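Local structure of biliverdin reductase (Synechocystis sp., 5B3T) at residues V19-A24 against A52-T57; R27-F32 against D56-R61; F178-V183 against L320-C325. The protein reduces biliverdin, a tetrapyrrole from heme degradation, with NAD(P)H as the electron donor, and belongs to the Gfo/Idh/MocA family of Rossmann-fold enzymes. All coordinates share one frame; numbering follows the deposited sequence.

Interaction 1 of 3, residues V19-A24 against A52-T57. With PO4 (phosphate ion), chain C.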
# COMPACT_ATOMS: atom_id res chain seq x y z
N VAL A 19 -4.36 -13.11 -5.67
CA VAL A 19 -5.40 -12.29 -6.30
C VAL A 19 -4.72 -11.00 -6.75
O VAL A 19 -4.48 -10.10 -5.94
CB VAL A 19 -6.57 -12.03 -5.35
CG1 VAL A 19 -7.64 -11.21 -6.06
CG2 VAL A 19 -7.15 -13.34 -4.86
N GLY A 20 -4.41 -10.92 -8.04
CA GLY A 20 -3.68 -9.78 -8.57
C GLY A 20 -2.50 -10.19 -9.42
O GLY A 20 -1.99 -11.31 -9.28
N THR A 21 -2.07 -9.31 -10.32
CA THR A 21 -0.98 -9.62 -11.23
C THR A 21 0.04 -8.49 -11.35
O THR A 21 0.94 -8.58 -12.19
CB THR A 21 -1.52 -9.96 -12.62
OG1 THR A 21 -2.35 -8.89 -13.09
CG2 THR A 21 -2.35 -11.24 -12.59
N GLY A 22 -0.08 -7.44 -10.54
CA GLY A 22 0.82 -6.31 -10.61
C GLY A 22 2.13 -6.55 -9.89
O GLY A 22 2.56 -7.69 -9.67
N TYR A 23 2.78 -5.44 -9.50
CA TYR A 23 4.13 -5.52 -8.96
C TYR A 23 4.17 -6.32 -7.66
O TYR A 23 5.02 -7.20 -7.49
CB TYR A 23 4.68 -4.11 -8.74
CG TYR A 23 6.09 -4.09 -8.18
CD1 TYR A 23 6.32 -4.13 -6.81
CD2 TYR A 23 7.19 -4.04 -9.03
CE1 TYR A 23 7.60 -4.12 -6.30
CE2 TYR A 23 8.48 -4.03 -8.52
CZ TYR A 23 8.67 -4.07 -7.16
OH TYR A 23 9.95 -4.06 -6.65
N ALA A 24 3.27 -6.00 -6.72
CA ALA A 24 3.28 -6.70 -5.44
C ALA A 24 3.01 -8.19 -5.62
O ALA A 24 3.64 -9.03 -4.98
CB ALA A 24 2.26 -6.07 -4.49
N ALA A 52 -2.51 -13.10 -18.81
CA ALA A 52 -1.76 -14.00 -19.68
C ALA A 52 -0.26 -13.92 -19.38
O ALA A 52 0.42 -14.95 -19.31
CB ALA A 52 -2.04 -13.66 -21.14
N LYS A 53 0.26 -12.70 -19.21
CA LYS A 53 1.68 -12.55 -18.91
C LYS A 53 2.04 -13.20 -17.59
O LYS A 53 3.08 -13.86 -17.47
CB LYS A 53 2.06 -11.06 -18.90
CG LYS A 53 1.89 -10.35 -20.23
CD LYS A 53 2.66 -9.04 -20.25
CE LYS A 53 2.10 -8.05 -19.24
NZ LYS A 53 1.98 -6.68 -19.81
N PHE A 54 1.19 -13.02 -16.57
CA PHE A 54 1.47 -13.60 -15.26
C PHE A 54 1.48 -15.12 -15.32
O PHE A 54 2.36 -15.77 -14.75
CB PHE A 54 0.43 -13.11 -14.25
CG PHE A 54 0.80 -13.36 -12.82
CD1 PHE A 54 0.50 -14.57 -12.21
CD2 PHE A 54 1.44 -12.39 -12.07
CE1 PHE A 54 0.83 -14.80 -10.89
CE2 PHE A 54 1.78 -12.61 -10.75
CZ PHE A 54 1.47 -13.82 -10.16
N ALA A 55 0.50 -15.71 -16.02
CA ALA A 55 0.46 -17.16 -16.17
C ALA A 55 1.71 -17.67 -16.87
O ALA A 55 2.24 -18.73 -16.51
CB ALA A 55 -0.79 -17.57 -16.95
N ASP A 56 2.20 -16.93 -17.86
CA ASP A 56 3.39 -17.36 -18.60
C ASP A 56 4.64 -17.26 -17.74
O ASP A 56 5.45 -18.19 -17.69
CB ASP A 56 3.54 -16.53 -19.87
CG ASP A 56 4.48 -17.17 -20.88
OD1 ASP A 56 4.14 -18.26 -21.39
OD2 ASP A 56 5.54 -16.59 -21.17
N THR A 57 4.81 -16.13 -17.04
CA THR A 57 5.98 -15.94 -16.20
C THR A 57 6.07 -17.02 -15.13
O THR A 57 7.15 -17.56 -14.87
CB THR A 57 5.96 -14.56 -15.55
OG1 THR A 57 5.97 -13.55 -16.56
CG2 THR A 57 7.16 -14.37 -14.62
P PO4 C . 12.88 -2.44 -6.90
O1 PO4 C . 14.04 -1.84 -7.66
O2 PO4 C . 13.29 -3.76 -6.29
O3 PO4 C . 12.48 -1.49 -5.80
O4 PO4 C . 11.73 -2.66 -7.85
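T21, in the turn between the strand 14-19 and the helix 23-34, meets F54 of the helix 48-58, and these two side chains carry nearly all of this small, buried contact.

Along the helix 48-58, K53 comes first, on the exposed side; its ammonium is hydrogen-bonded to N50, one of the residues seen to bind NADP(+), and its carbonyl serves the helix further on.

At F54 the first torsion sets CG anti to the backbone N (chi1 -166°), which carries the ring toward the turn. T21 meets it at the root as well as on the ring: the methyl CG2 of T21 lies 3.7 Å from CB of F54 and 3.8 Å from CG of F54, while CD2 of F54 is 3.8 Å from CA of T21. The two side chains cross obliquely. A threonine suits the place because its methyl can serve the apolar partner while its hydroxyl occupies the other branch. Over one face of the F54 ring, toward its rim, stands the carbonyl O of G20, 4.3 Å from CE2 of F54. Glycine fits at G20 because its backbone angles (phi 131°) would jam a CB against the preceding carbonyl. F43 of the strand 38-44 and F58 also meet the F54 ring.

One turn on from K53, T57 OG1 donates to K53 O at 3.0 Å, from above the carbonyl plane, and this oxygen also accepts a bond from T57 N.

At the start of helix 23-34, Y23 OH gives a 2.6 Å hydrogen bond to O4 of a phosphate ion, probably from the crystallisation liquor. T21, Y23 and A24 bind NADP(+) in another structure of this protein, and G20 and G22 fit the glycine-rich strand-turn-helix of a Rossmann dinucleotide-binding fold.

Interaction 2 of 3, residues R27-F32 against D56-R61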
# COMPACT_ATOMS: atom_id res chain seq x y z
N ARG A 27 6.26 -9.88 -7.07
CA ARG A 27 7.31 -10.05 -6.07
C ARG A 27 6.97 -11.17 -5.09
O ARG A 27 7.83 -11.98 -4.74
CB ARG A 27 7.54 -8.74 -5.31
CG ARG A 27 8.10 -7.62 -6.17
CD ARG A 27 9.35 -8.08 -6.89
NE ARG A 27 10.07 -6.98 -7.52
CZ ARG A 27 10.99 -7.14 -8.47
NH1 ARG A 27 11.28 -8.36 -8.91
NH2 ARG A 27 11.60 -6.09 -8.99
N ARG A 28 5.71 -11.22 -4.64
CA ARG A 28 5.29 -12.31 -3.76
C ARG A 28 5.40 -13.65 -4.47
O ARG A 28 5.88 -14.64 -3.89
CB ARG A 28 3.85 -12.08 -3.29
CG ARG A 28 3.65 -10.81 -2.47
CD ARG A 28 4.13 -10.95 -1.04
NE ARG A 28 3.73 -9.80 -0.23
CZ ARG A 28 4.04 -9.65 1.05
NH1 ARG A 28 4.75 -10.57 1.68
NH2 ARG A 28 3.63 -8.57 1.70
N ALA A 29 4.96 -13.71 -5.73
CA ALA A 29 5.01 -14.97 -6.48
C ALA A 29 6.44 -15.46 -6.64
O ALA A 29 6.70 -16.67 -6.55
CB ALA A 29 4.35 -14.78 -7.85
N GLU A 30 7.38 -14.54 -6.88
CA GLU A 30 8.77 -14.94 -7.05
C GLU A 30 9.31 -15.64 -5.81
O GLU A 30 10.00 -16.66 -5.91
CB GLU A 30 9.63 -13.72 -7.41
CG GLU A 30 9.36 -13.17 -8.81
CD GLU A 30 10.04 -11.84 -9.05
OE1 GLU A 30 10.44 -11.17 -8.07
OE2 GLU A 30 10.17 -11.45 -10.23
N VAL A 31 9.00 -15.11 -4.62
CA VAL A 31 9.54 -15.68 -3.39
C VAL A 31 8.78 -16.94 -2.99
O VAL A 31 9.38 -17.91 -2.50
CB VAL A 31 9.53 -14.63 -2.27
CG1 VAL A 31 10.07 -15.22 -0.97
CG2 VAL A 31 10.35 -13.41 -2.68
N PHE A 32 7.45 -16.95 -3.17
CA PHE A 32 6.67 -18.14 -2.83
C PHE A 32 7.13 -19.35 -3.63
O PHE A 32 7.20 -20.47 -3.09
CB PHE A 32 5.18 -17.88 -3.07
CG PHE A 32 4.51 -17.15 -1.94
CD1 PHE A 32 4.72 -17.54 -0.64
CD2 PHE A 32 3.67 -16.08 -2.20
CE1 PHE A 32 4.10 -16.88 0.40
CE2 PHE A 32 3.06 -15.41 -1.16
CZ PHE A 32 3.27 -15.81 0.14
N ASP A 56 2.20 -16.93 -17.86
CA ASP A 56 3.39 -17.36 -18.60
C ASP A 56 4.64 -17.26 -17.74
O ASP A 56 5.45 -18.19 -17.69
CB ASP A 56 3.54 -16.53 -19.87
CG ASP A 56 4.48 -17.17 -20.88
OD1 ASP A 56 4.14 -18.26 -21.39
OD2 ASP A 56 5.54 -16.59 -21.17
N THR A 57 4.81 -16.13 -17.04
CA THR A 57 5.98 -15.94 -16.20
C THR A 57 6.07 -17.02 -15.13
O THR A 57 7.15 -17.56 -14.87
CB THR A 57 5.96 -14.56 -15.55
OG1 THR A 57 5.97 -13.55 -16.56
CG2 THR A 57 7.16 -14.37 -14.62
N PHE A 58 4.94 -17.36 -14.51
CA PHE A 58 4.95 -18.22 -13.33
C PHE A 58 4.32 -19.59 -13.57
O PHE A 58 4.09 -20.30 -12.59
CB PHE A 58 4.25 -17.53 -12.16
CG PHE A 58 4.92 -16.25 -11.73
CD1 PHE A 58 6.13 -16.29 -11.06
CD2 PHE A 58 4.33 -15.03 -11.99
CE1 PHE A 58 6.75 -15.11 -10.66
CE2 PHE A 58 4.94 -13.85 -11.59
CZ PHE A 58 6.15 -13.89 -10.93
N GLY A 59 4.05 -19.97 -14.82
CA GLY A 59 3.56 -21.30 -15.13
C GLY A 59 2.51 -21.81 -14.16
O GLY A 59 2.63 -22.91 -13.61
N VAL A 60 1.50 -20.98 -13.91
CA VAL A 60 0.39 -21.31 -13.02
C VAL A 60 -0.90 -21.03 -13.78
O VAL A 60 -0.98 -20.06 -14.54
CB VAL A 60 0.46 -20.49 -11.71
CG1 VAL A 60 -0.81 -20.65 -10.91
CG2 VAL A 60 1.64 -20.94 -10.88
N ARG A 61 -1.90 -21.89 -13.58
CA ARG A 61 -3.07 -21.58 -14.40
C ARG A 61 -3.99 -20.60 -13.67
O ARG A 61 -4.12 -20.67 -12.44
CB ARG A 61 -3.84 -22.84 -14.75
CG ARG A 61 -3.19 -23.67 -15.84
CD ARG A 61 -4.06 -24.84 -16.27
NE ARG A 61 -4.25 -25.82 -15.20
CZ ARG A 61 -5.30 -25.85 -14.38
NH1 ARG A 61 -6.27 -24.96 -14.49
NH2 ARG A 61 -5.37 -26.79 -13.44
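A29 and F58 meet where two helices of the Rossmann domain, 23-34 and 48-58, pack together beside the parallel sheet. The methyl of A29 sits over the centre of the F58 ring, 3.7 Å from its centroid and only 12° off the ring normal, so this is a CH-pi contact made squarely on the face. Alanine suits the spot: one methyl fills the space above the ring, and CB touches ring atoms all the way round.

F58 turns its CG away from its own carbonyl carbon, beside the backbone N (chi1 -62°), and the ring thereby comes to lie between two methyl groups. CG2 of the neighbouring T57 stands over the centre of the opposite face, 3.7 Å above the plane, leaving the ring flanked on both sides. L40 of the strand 38-44 touches both A29 and F58, tying the pair to the sheet below.

E30 comes to the ring by its edge and with its aliphatic part: CG of E30 lies near the ring plane, 3.7 Å from CE1 of F58. Beyond CG the glutamate chain is extended, which leads the carboxylate away from the phenyl and toward R27. Glutamate thus serves two partners: its methylene packs on the ring and its carboxylate forms a salt bridge with R27. R27 NH1 donates to E30 OE1 at 3.1 Å with an N-H...O angle of 158°, the oxygen using its syn lone pair and lying in the guanidinium plane.

Interaction 3 of 3, residues F178-V183 against L320-C325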
# COMPACT_ATOMS: atom_id res chain seq x y z
N PHE A 178 -11.08 2.96 -7.89
CA PHE A 178 -9.85 3.53 -7.35
C PHE A 178 -10.06 4.06 -5.94
O PHE A 178 -9.16 3.96 -5.10
CB PHE A 178 -9.34 4.63 -8.27
CG PHE A 178 -8.07 5.27 -7.80
CD1 PHE A 178 -6.90 4.53 -7.69
CD2 PHE A 178 -8.03 6.62 -7.48
CE1 PHE A 178 -5.72 5.11 -7.25
CE2 PHE A 178 -6.86 7.21 -7.05
CZ PHE A 178 -5.70 6.45 -6.93
N GLY A 179 -11.24 4.60 -5.65
CA GLY A 179 -11.55 5.08 -4.32
C GLY A 179 -10.90 6.42 -4.01
O GLY A 179 -10.41 7.14 -4.89
N PHE A 180 -10.91 6.75 -2.72
CA PHE A 180 -10.37 8.01 -2.25
C PHE A 180 -8.91 8.16 -2.68
O PHE A 180 -8.07 7.34 -2.28
CB PHE A 180 -10.49 8.11 -0.73
CG PHE A 180 -10.10 9.45 -0.17
CD1 PHE A 180 -10.62 10.62 -0.71
CD2 PHE A 180 -9.23 9.55 0.90
CE1 PHE A 180 -10.27 11.86 -0.21
CE2 PHE A 180 -8.88 10.78 1.41
CZ PHE A 180 -9.40 11.94 0.86
N PRO A 181 -8.57 9.17 -3.48
CA PRO A 181 -7.25 9.20 -4.12
C PRO A 181 -6.07 9.27 -3.15
O PRO A 181 -4.97 8.87 -3.52
CB PRO A 181 -7.31 10.45 -5.00
CG PRO A 181 -8.77 10.68 -5.23
CD PRO A 181 -9.44 10.26 -3.96
N LEU A 182 -6.27 9.77 -1.93
CA LEU A 182 -5.17 9.97 -1.00
C LEU A 182 -4.91 8.77 -0.09
O LEU A 182 -4.09 8.88 0.83
CB LEU A 182 -5.42 11.21 -0.15
CG LEU A 182 -5.15 12.56 -0.82
CD1 LEU A 182 -5.81 13.69 -0.05
CD2 LEU A 182 -3.65 12.79 -0.95
N VAL A 183 -5.56 7.63 -0.34
CA VAL A 183 -5.45 6.49 0.57
C VAL A 183 -4.00 6.03 0.67
O VAL A 183 -3.47 5.85 1.78
CB VAL A 183 -6.37 5.35 0.11
CG1 VAL A 183 -5.96 4.04 0.77
CG2 VAL A 183 -7.82 5.68 0.43
N LEU A 320 -10.40 10.14 8.08
CA LEU A 320 -10.44 11.51 8.56
C LEU A 320 -10.28 12.51 7.42
O LEU A 320 -10.98 13.53 7.37
CB LEU A 320 -9.36 11.72 9.62
CG LEU A 320 -9.62 11.02 10.95
CD1 LEU A 320 -8.40 11.07 11.85
CD2 LEU A 320 -10.82 11.66 11.63
N CYS A 321 -9.36 12.24 6.49
CA CYS A 321 -9.13 13.16 5.39
C CYS A 321 -10.28 13.13 4.39
O CYS A 321 -10.63 14.17 3.80
CB CYS A 321 -7.81 12.85 4.70
SG CYS A 321 -6.35 13.16 5.71
N ALA A 322 -10.88 11.96 4.17
CA ALA A 322 -12.05 11.89 3.30
C ALA A 322 -13.22 12.66 3.91
O ALA A 322 -13.97 13.33 3.19
CB ALA A 322 -12.44 10.43 3.06
N GLN A 323 -13.38 12.57 5.23
CA GLN A 323 -14.41 13.35 5.91
C GLN A 323 -14.17 14.85 5.74
O GLN A 323 -15.11 15.62 5.51
CB GLN A 323 -14.44 12.96 7.39
CG GLN A 323 -15.48 13.68 8.22
CD GLN A 323 -15.42 13.27 9.69
OE1 GLN A 323 -14.34 13.20 10.28
NE2 GLN A 323 -16.58 12.99 10.27
N ALA A 324 -12.90 15.27 5.84
CA ALA A 324 -12.57 16.68 5.62
C ALA A 324 -12.81 17.09 4.17
O ALA A 324 -13.02 18.27 3.89
CB ALA A 324 -11.12 16.94 6.02
N CYS A 325 -12.76 16.13 3.24
CA CYS A 325 -12.97 16.40 1.83
C CYS A 325 -14.44 16.43 1.43
O CYS A 325 -14.75 16.87 0.32
CB CYS A 325 -12.26 15.35 0.97
SG CYS A 325 -10.52 15.64 0.63
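With CG anti to its backbone N (chi1 -173°), F180 swings its ring out of the loop before the helix 183-189 and lays it against the helix 309-325. C325 answers from that helix with SG anti to its own carbonyl carbon (chi1 -85°), bringing the sulfur to the rim of the phenyl.

The ring meets the helix mainly in two ways. Over its face comes A322, whose CB stands 3.8 Å from the ring centroid, a CH-pi contact almost straight along the ring normal (6° off it); the backbone of A322 follows, its N lying 3.6 Å from CE2 of F180. A small residue is apt here, since it lets the aromatic plane come down close to the helix backbone. At the edge, C325 SG lies 3.9 Å from CZ of F180, a sulfur-aromatic contact. CB of C321 adds a looser touch, 4.0 Å from CE2 of F180.

On the face away from A322 the backbone N of L182 lies toward the rim, within the type I turn from F180 to V183. That turn, closed by V183 N to F180 O, shapes the backbone from which the ring projects, and proline's restricted phi suits P181 to its second position. C321 and C325 also touch strand 199-210, and L182 touches strands 217-228 and 233-241, so helix and loop both rest on the mixed sheet of the C-terminal domain.

Replacing F180 by an alanine is likely to leave the A322 methyl without its ring face, the C325 sulfur without its aromatic edge, and a gap between turn and helix.

Hydrocarbon and sulfur thus meet different parts of the ring, which suggests cohesion mainly from dispersion and close fit, with a weak electrostatic share and no formal charges.

In the fold
From the N terminus, the chain leaves the strand 14-19, turns into the helix 23-34, makes the strand 38-44 and comes back along the helix 48-58. Interaction 1 closes this loop at the glycine-rich turn. Interaction 2 starts later and ends later, so the two cross rather than nest, sharing D56 and T57, and they touch where F54 CZ lies 3.8 Å from A29 CB. Interaction 1 joins the turn, and interaction 2 the helix 23-34, to the helix 48-58. Interaction 3 follows in series, closing a far longer loop within the C-terminal alpha/beta domain and joining the loop between helices 175-178 and 183-189 to helix 309-325, its centre about 28 Å from that of interaction 1.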